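Local coordinates for phosphate-binding protein PstS (Borrelia burgdorferi, PDB 4N13) that binds inorganic phosphate with micromolar affinity and serves as the solute-binding component of an ABC transporter that imports it, at residues P24-M29 against V42-Q47; N206-T211 against N218-K223; L226-N231 against D244-S249. All coordinates share one frame; numbering follows the deposited sequence. Where two conformers were deposited one is given.

Contact 1: residues P24-M29 against V42-Q47; sequences PILDEM and VTYDAQ
L26 crosses one face of the Y44 phenol ring, CB and CG doing the touching, the hydrophobic half of this meeting between helix 23-36 and strand 40-45. L26 CG sits over the middle of the ring, 3.9 Å from the Y44 centroid and 11° off the normal, a CH-pi contact, while L26 CB rests above the root of the ring, 3.7 Å from Y44 CG. Y44 points toward the helix, and with CG anti to the backbone N (chi1 -169°) the ring is laid against L26. The leucine is buried, so this end is enclosed by protein. At the tip of the ring, Y44 OH donates a hydrogen bond to the backbone O of S19, one of the phosphate ligands inferred by similarity.

The other side is wetter and looser. D27 meets Y44 only at a distance, OD1 lying 4.0 Å from Y44 CB, with the carboxylate plane turned 73° from the ring. A water fills the step between them, giving one hydrogen to D27 OD1 at 2.7 Å and the other to Y44 O at 2.8 Å. T43 and D45 make the backbone bonds to strand 12-18, while the Y44 carbonyl turns away from that strand and meets the water.

Strand 12-18, helix 23-36 and strand 40-45 form a beta-alpha-beta unit, and this contact is where its helix covers its second strand. The chemistry is divided: an apolar contact covers one ring face, a water links the D27 carboxylate to the Y44 carbonyl, and the phenol O-H, by gripping the S19 carbonyl, probably helps to position the loop that carries the presumed phosphate ligands.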
# COMPACT_ATOMS: atom_id res chain seq x y z
N PRO A 24 9.24 5.43 -10.55
CA PRO A 24 8.98 6.58 -11.43
C PRO A 24 8.58 7.85 -10.67
O PRO A 24 8.76 8.94 -11.20
CB PRO A 24 7.89 6.07 -12.37
CG PRO A 24 7.25 4.94 -11.65
CD PRO A 24 8.32 4.31 -10.81
N ILE A 25 8.07 7.72 -9.45
CA ILE A 25 7.83 8.89 -8.60
C ILE A 25 9.14 9.51 -8.19
O ILE A 25 9.33 10.72 -8.34
CB ILE A 25 7.03 8.49 -7.35
CG1 ILE A 25 5.61 8.11 -7.80
CG2 ILE A 25 6.99 9.64 -6.34
CD1 ILE A 25 4.78 7.42 -6.74
N LEU A 26 10.06 8.71 -7.66
CA LEU A 26 11.35 9.25 -7.26
C LEU A 26 12.07 9.85 -8.47
O LEU A 26 12.68 10.91 -8.38
CB LEU A 26 12.22 8.20 -6.56
CG LEU A 26 12.12 8.20 -5.04
CD1 LEU A 26 12.84 9.40 -4.43
CD2 LEU A 26 10.67 8.12 -4.54
N ASP A 27 12.00 9.18 -9.61
CA ASP A 27 12.69 9.67 -10.81
C ASP A 27 12.14 11.02 -11.24
O ASP A 27 12.91 11.93 -11.58
CB ASP A 27 12.59 8.67 -11.96
CG ASP A 27 13.41 7.40 -11.72
OD1 ASP A 27 14.22 7.39 -10.77
OD2 ASP A 27 13.23 6.42 -12.46
N GLU A 28 10.82 11.16 -11.23
CA GLU A 28 10.25 12.45 -11.60
C GLU A 28 10.60 13.52 -10.56
O GLU A 28 10.86 14.68 -10.90
CB GLU A 28 8.74 12.36 -11.81
CG GLU A 28 8.15 13.69 -12.23
CD GLU A 28 6.71 13.62 -12.65
OE1 GLU A 28 6.16 12.51 -12.79
OE2 GLU A 28 6.12 14.71 -12.83
N MET A 29 10.57 13.14 -9.28
CA MET A 29 10.96 14.08 -8.24
C MET A 29 12.39 14.56 -8.44
O MET A 29 12.67 15.75 -8.25
CB MET A 29 10.82 13.48 -6.86
CG MET A 29 9.42 13.29 -6.35
SD MET A 29 9.39 12.42 -4.79
CE MET A 29 7.69 12.66 -4.32
N VAL A 42 21.04 13.84 -7.44
CA VAL A 42 20.23 12.86 -6.70
C VAL A 42 20.00 11.67 -7.62
O VAL A 42 19.72 11.85 -8.80
CB VAL A 42 18.87 13.44 -6.28
CG1 VAL A 42 18.15 12.48 -5.38
CG2 VAL A 42 19.06 14.79 -5.61
N THR A 43 20.15 10.46 -7.09
CA THR A 43 19.89 9.25 -7.85
C THR A 43 19.00 8.32 -7.03
O THR A 43 18.96 8.40 -5.80
CB THR A 43 21.20 8.51 -8.24
OG1 THR A 43 21.90 8.10 -7.06
CG2 THR A 43 22.13 9.39 -9.06
N TYR A 44 18.28 7.44 -7.72
CA TYR A 44 17.44 6.42 -7.07
C TYR A 44 17.76 5.05 -7.63
O TYR A 44 17.68 4.85 -8.84
CB TYR A 44 15.94 6.74 -7.25
CG TYR A 44 15.07 5.85 -6.38
CD1 TYR A 44 15.21 5.87 -5.01
CD2 TYR A 44 14.14 4.98 -6.93
CE1 TYR A 44 14.45 5.07 -4.18
CE2 TYR A 44 13.37 4.16 -6.10
CZ TYR A 44 13.54 4.21 -4.72
OH TYR A 44 12.81 3.42 -3.87
N ASP A 45 18.13 4.12 -6.75
CA ASP A 45 18.40 2.74 -7.15
C ASP A 45 17.43 1.86 -6.40
O ASP A 45 17.46 1.79 -5.19
CB ASP A 45 19.85 2.34 -6.83
CG ASP A 45 20.29 1.10 -7.61
OD1 ASP A 45 19.41 0.38 -8.11
OD2 ASP A 45 21.50 0.81 -7.69
N ALA A 46 16.54 1.19 -7.12
CA ALA A 46 15.42 0.51 -6.49
C ALA A 46 15.58 -1.02 -6.50
O ALA A 46 15.13 -1.70 -7.42
CB ALA A 46 14.14 0.90 -7.19
N GLN A 47 16.21 -1.54 -5.45
CA GLN A 47 16.35 -2.99 -5.27
C GLN A 47 15.50 -3.52 -4.10
O GLN A 47 15.63 -4.68 -3.72
CB GLN A 47 17.82 -3.41 -5.05
CG GLN A 47 18.83 -2.93 -6.10
CD GLN A 47 18.45 -3.29 -7.51
OE1 GLN A 47 18.13 -4.43 -7.81
NE2 GLN A 47 18.49 -2.29 -8.40
O HOH W 1 15.58 5.12 -10.62

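Contact 2: residues N206-T211 against N218-K223; sequences NSTYPT and NKYTIK. With SO4 (sulfate ion), chain E.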
# COMPACT_ATOMS: atom_id res chain seq x y z
N ASN A 206 -13.65 -1.61 9.56
CA ASN A 206 -13.70 -1.05 10.92
C ASN A 206 -14.51 0.25 10.88
O ASN A 206 -14.11 1.26 11.48
CB ASN A 206 -12.32 -0.76 11.51
CG ASN A 206 -11.40 -1.94 11.49
OD1 ASN A 206 -11.82 -3.09 11.53
ND2 ASN A 206 -10.11 -1.65 11.52
N SER A 207 -15.64 0.23 10.17
CA SER A 207 -16.54 1.37 10.08
C SER A 207 -15.93 2.59 9.42
O SER A 207 -16.43 3.69 9.58
CB SER A 207 -17.12 1.73 11.45
OG SER A 207 -17.91 0.67 11.93
N THR A 208 -14.90 2.36 8.62
CA THR A 208 -14.15 3.44 8.00
C THR A 208 -14.07 3.25 6.49
O THR A 208 -13.59 2.22 6.01
CB THR A 208 -12.72 3.50 8.55
OG1 THR A 208 -12.74 3.47 9.98
CG2 THR A 208 -11.99 4.75 8.07
N TYR A 209 -14.55 4.23 5.73
CA TYR A 209 -14.34 4.22 4.30
C TYR A 209 -12.97 4.77 3.97
O TYR A 209 -12.48 5.67 4.66
CB TYR A 209 -15.42 5.05 3.59
CG TYR A 209 -16.73 4.30 3.52
CD1 TYR A 209 -16.90 3.24 2.63
CD2 TYR A 209 -17.78 4.62 4.37
CE1 TYR A 209 -18.07 2.54 2.58
CE2 TYR A 209 -18.96 3.93 4.31
CZ TYR A 209 -19.11 2.89 3.41
OH TYR A 209 -20.30 2.18 3.33
N PRO A 210 -12.35 4.22 2.91
CA PRO A 210 -11.01 4.66 2.49
C PRO A 210 -11.09 5.97 1.71
O PRO A 210 -11.58 6.01 0.59
CB PRO A 210 -10.51 3.49 1.63
CG PRO A 210 -11.75 2.81 1.14
CD PRO A 210 -12.83 3.07 2.13
N THR A 211 -10.65 7.04 2.34
CA THR A 211 -10.63 8.38 1.76
C THR A 211 -9.27 9.01 2.06
O THR A 211 -8.53 8.53 2.91
CB THR A 211 -11.72 9.29 2.36
OG1 THR A 211 -11.36 9.64 3.71
CG2 THR A 211 -13.08 8.60 2.34
N ASN A 218 -4.67 7.44 9.45
CA ASN A 218 -4.44 6.03 9.79
C ASN A 218 -5.68 5.37 10.42
O ASN A 218 -5.58 4.34 11.09
CB ASN A 218 -3.19 5.81 10.67
CG ASN A 218 -1.89 6.31 10.03
OD1 ASN A 218 -1.86 6.70 8.87
ND2 ASN A 218 -0.79 6.27 10.81
N LYS A 219 -6.85 5.96 10.20
CA LYS A 219 -8.11 5.34 10.62
C LYS A 219 -8.51 4.21 9.67
O LYS A 219 -9.07 3.21 10.10
CB LYS A 219 -9.23 6.37 10.68
CG LYS A 219 -10.52 5.84 11.29
CD LYS A 219 -11.53 6.96 11.54
CE LYS A 219 -12.82 6.42 12.16
NZ LYS A 219 -13.83 7.48 12.38
N TYR A 220 -8.24 4.39 8.38
CA TYR A 220 -8.40 3.33 7.41
C TYR A 220 -7.12 2.55 7.38
O TYR A 220 -6.05 3.11 7.14
CB TYR A 220 -8.69 3.87 6.03
CG TYR A 220 -8.96 2.73 5.06
CD1 TYR A 220 -10.19 2.10 5.05
CD2 TYR A 220 -7.98 2.26 4.21
CE1 TYR A 220 -10.44 1.06 4.19
CE2 TYR A 220 -8.22 1.21 3.34
CZ TYR A 220 -9.47 0.61 3.34
OH TYR A 220 -9.77 -0.43 2.50
N THR A 221 -7.22 1.25 7.63
CA THR A 221 -6.08 0.45 8.00
C THR A 221 -5.38 -0.30 6.85
O THR A 221 -4.26 -0.77 7.00
CB THR A 221 -6.47 -0.56 9.09
OG1 THR A 221 -7.62 -1.30 8.66
CG2 THR A 221 -6.78 0.16 10.40
N ILE A 222 -6.04 -0.43 5.70
CA ILE A 222 -5.53 -1.28 4.63
C ILE A 222 -4.66 -0.48 3.65
O ILE A 222 -5.09 -0.11 2.56
CB ILE A 222 -6.66 -2.02 3.86
CG1 ILE A 222 -7.75 -2.54 4.80
CG2 ILE A 222 -6.07 -3.14 3.03
CD1 ILE A 222 -7.27 -3.52 5.80
N LYS A 223 -3.45 -0.16 4.08
CA LYS A 223 -2.52 0.58 3.23
C LYS A 223 -1.11 0.37 3.70
O LYS A 223 -0.88 0.13 4.88
CB LYS A 223 -2.83 2.08 3.20
CG LYS A 223 -2.43 2.88 4.45
CD LYS A 223 -3.41 2.78 5.57
CE LYS A 223 -3.07 3.75 6.72
NZ LYS A 223 -1.81 3.32 7.42
S SO4 E . -12.37 8.02 15.43
O1 SO4 E . -11.87 6.66 15.21
O2 SO4 E . -11.51 8.94 14.69
O3 SO4 E . -13.74 8.10 14.93
O4 SO4 E . -12.27 8.34 16.85
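N206 opens the contact gently: its ND2 comes 3.8 Å from T221 OG1, and the two side chains run about perpendicular. The amide is anchored outside the pair, N206 OD1 accepting from the backbone N of E104, at the start of helix 104-111. The backbone O of N206 is taken by T208 OG1 at 3.0 Å, the hydroxyl standing well above the carbonyl plane.

T208 then straddles the stem of K219. T208 OG1 lies 3.5 Å from K219 CG and the methyl CG2 of T208 3.7 Å from the same carbon, while CG2 also reaches Y220 CB. From there K219 runs fully extended into solvent, where NZ binds O3 of a sulfate at 2.6 Å; the ion probably comes from the crystallisation liquor, and the lysine has a second conformer. T208 O approaches the Y220 ring at its edge, in plane, 3.5 Å from CD1.

Past Y209, P210 covers one face of that ring. P210 CB stands over the Y220 ring centre, 3.4 Å from the centroid and 8° off the normal, a close CH-pi contact. With CG anti to the backbone N (chi1 -175°) the Y220 side chain extends toward P210, and its OH is tied to the backbone O of L89 on strand 80-93.

T211 is the N-cap of helix 212-216, and N218 ends that helix in a Schellman motif. The proline-tyrosine CH-pi contact thus closes the base of a short strand-loop-helix-loop-strand connection, from strand 201-205 to strand 223-230, both antiparallel to strand 80-93 in this class II binding-protein fold.

Contact 3: residues L226-N231 against D244-S249; sequences LIIVTN and DFMTSS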
# COMPACT_ATOMS: atom_id res chain seq x y z
N LEU A 226 4.34 4.73 2.64
CA LEU A 226 5.63 4.90 1.98
C LEU A 226 6.41 5.96 2.74
O LEU A 226 5.93 7.09 2.91
CB LEU A 226 5.44 5.29 0.52
CG LEU A 226 5.34 4.12 -0.47
CD1 LEU A 226 6.70 3.48 -0.70
CD2 LEU A 226 4.39 3.06 0.02
N ILE A 227 7.60 5.59 3.19
CA ILE A 227 8.34 6.40 4.15
C ILE A 227 9.74 6.72 3.64
O ILE A 227 10.39 5.93 2.95
CB ILE A 227 8.44 5.73 5.56
CG1 ILE A 227 9.05 4.34 5.49
CG2 ILE A 227 7.08 5.71 6.23
CD1 ILE A 227 9.33 3.75 6.86
N ILE A 228 10.18 7.92 4.00
CA ILE A 228 11.52 8.42 3.79
C ILE A 228 12.29 8.11 5.07
O ILE A 228 11.89 8.54 6.15
CB ILE A 228 11.50 9.94 3.60
CG1 ILE A 228 10.71 10.31 2.34
CG2 ILE A 228 12.91 10.52 3.55
CD1 ILE A 228 10.26 11.75 2.31
N VAL A 229 13.38 7.39 4.93
CA VAL A 229 14.18 6.92 6.05
C VAL A 229 15.58 7.52 5.98
O VAL A 229 16.25 7.45 4.94
CB VAL A 229 14.27 5.37 6.08
CG1 VAL A 229 15.00 4.88 7.33
CG2 VAL A 229 12.89 4.74 5.98
N THR A 230 16.01 8.09 7.10
CA THR A 230 17.37 8.63 7.24
C THR A 230 17.97 8.11 8.52
O THR A 230 17.26 7.51 9.32
CB THR A 230 17.36 10.16 7.27
OG1 THR A 230 16.48 10.61 8.30
CG2 THR A 230 16.91 10.73 5.95
N ASN A 231 19.27 8.33 8.70
CA ASN A 231 19.96 7.79 9.86
C ASN A 231 20.61 8.90 10.69
O ASN A 231 20.80 10.01 10.22
CB ASN A 231 21.01 6.78 9.37
CG ASN A 231 21.57 5.95 10.48
OD1 ASN A 231 21.10 5.99 11.62
ND2 ASN A 231 22.60 5.19 10.16
N ASP A 244 12.51 17.93 1.80
CA ASP A 244 11.57 19.04 1.81
C ASP A 244 10.83 19.15 0.48
O ASP A 244 9.63 19.42 0.44
CB ASP A 244 12.31 20.34 2.12
CG ASP A 244 11.42 21.54 2.06
OD1 ASP A 244 10.55 21.68 2.95
OD2 ASP A 244 11.58 22.35 1.13
N PHE A 245 11.50 18.86 -0.63
CA PHE A 245 10.82 18.83 -1.92
C PHE A 245 9.84 17.66 -2.02
O PHE A 245 8.72 17.81 -2.52
CB PHE A 245 11.83 18.79 -3.08
CG PHE A 245 11.17 18.72 -4.43
CD1 PHE A 245 10.62 19.86 -5.01
CD2 PHE A 245 11.05 17.52 -5.10
CE1 PHE A 245 9.99 19.80 -6.23
CE2 PHE A 245 10.41 17.46 -6.32
CZ PHE A 245 9.88 18.61 -6.89
N MET A 246 10.24 16.49 -1.54
CA MET A 246 9.39 15.30 -1.59
C MET A 246 8.04 15.52 -0.91
O MET A 246 7.02 14.98 -1.35
CB MET A 246 10.08 14.10 -0.96
CG MET A 246 11.28 13.58 -1.76
SD MET A 246 11.97 12.07 -1.03
CE MET A 246 10.63 10.91 -1.45
N THR A 247 8.06 16.28 0.19
CA THR A 247 6.87 16.51 1.00
C THR A 247 6.20 17.87 0.68
O THR A 247 5.27 18.26 1.35
CB THR A 247 7.20 16.40 2.50
OG1 THR A 247 8.20 17.36 2.85
CG2 THR A 247 7.72 15.01 2.83
N SER A 248 6.70 18.55 -0.35
CA SER A 248 6.12 19.79 -0.84
C SER A 248 4.88 19.51 -1.70
O SER A 248 4.68 18.39 -2.16
CB SER A 248 7.14 20.54 -1.71
OG SER A 248 7.30 19.87 -2.96
N SER A 249 4.08 20.53 -1.95
CA SER A 249 2.91 20.35 -2.79
C SER A 249 3.24 19.80 -4.19
O SER A 249 2.53 18.92 -4.70
CB SER A 249 2.14 21.66 -2.88
OG SER A 249 1.59 21.94 -1.61
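I228 and M246 meet tip to tip between strand 223-230 and helix 237-246. The ethyl arm of I228 does the touching: CD1 lies 3.8 Å from M246 SD, and CG1 is 3.8 Å from M246 CE. The methionine is bent at its last torsion (chi3 71°), which folds the terminal methyl back beside the isoleucine. T247 adds a lighter touch from its methyl, CG2 standing 4.2 Å from I228 CD1, while its OG1 is bound to the O of I243 in the preceding helical turn.

This is a helix packed over the sheet of an alpha/beta lobe, with wholly apolar contact across it. Around the pair, F84 of strand 80-93 and I65 of strand 63-66 each touch both I228 and M246. Strand 223-230 lies between these two strands, antiparallel to both, I228 pairing by backbone with T82 and V229 with A64. The helix breaks at T247; S248 N returns to F245 O at 3.1 Å, and the O of M246 accepts from Q252 NE2 in the helix that follows. One residue before M246, F245 faces helix 23-36, touching M29 and meeting the ring of Y33 with planes at about 45°.

In the fold
Contacts 1 and 3 belong to the same lobe, their centres 12 Å apart, and they touch: L26 CD1 lies 4.0 Å from M246 CE, and M29 SD 3.8 Å from M246 CG. Helices 23-36 and 237-246 thereby pack against one sheet. Contact 2 lies across the chain's centre from contact 1, 28 Å between centres, and is tied to contact 3 by sequence continuity where K223 enters strand 223-230. Relative to the phosphate ligands inferred by similarity, contact 1 is nearest, the Y44 side chain being about 4 Å from that of S19; the M246 side chain is about 10 Å from that of S19, and the Y220 side chain about 12 Å from that of S139.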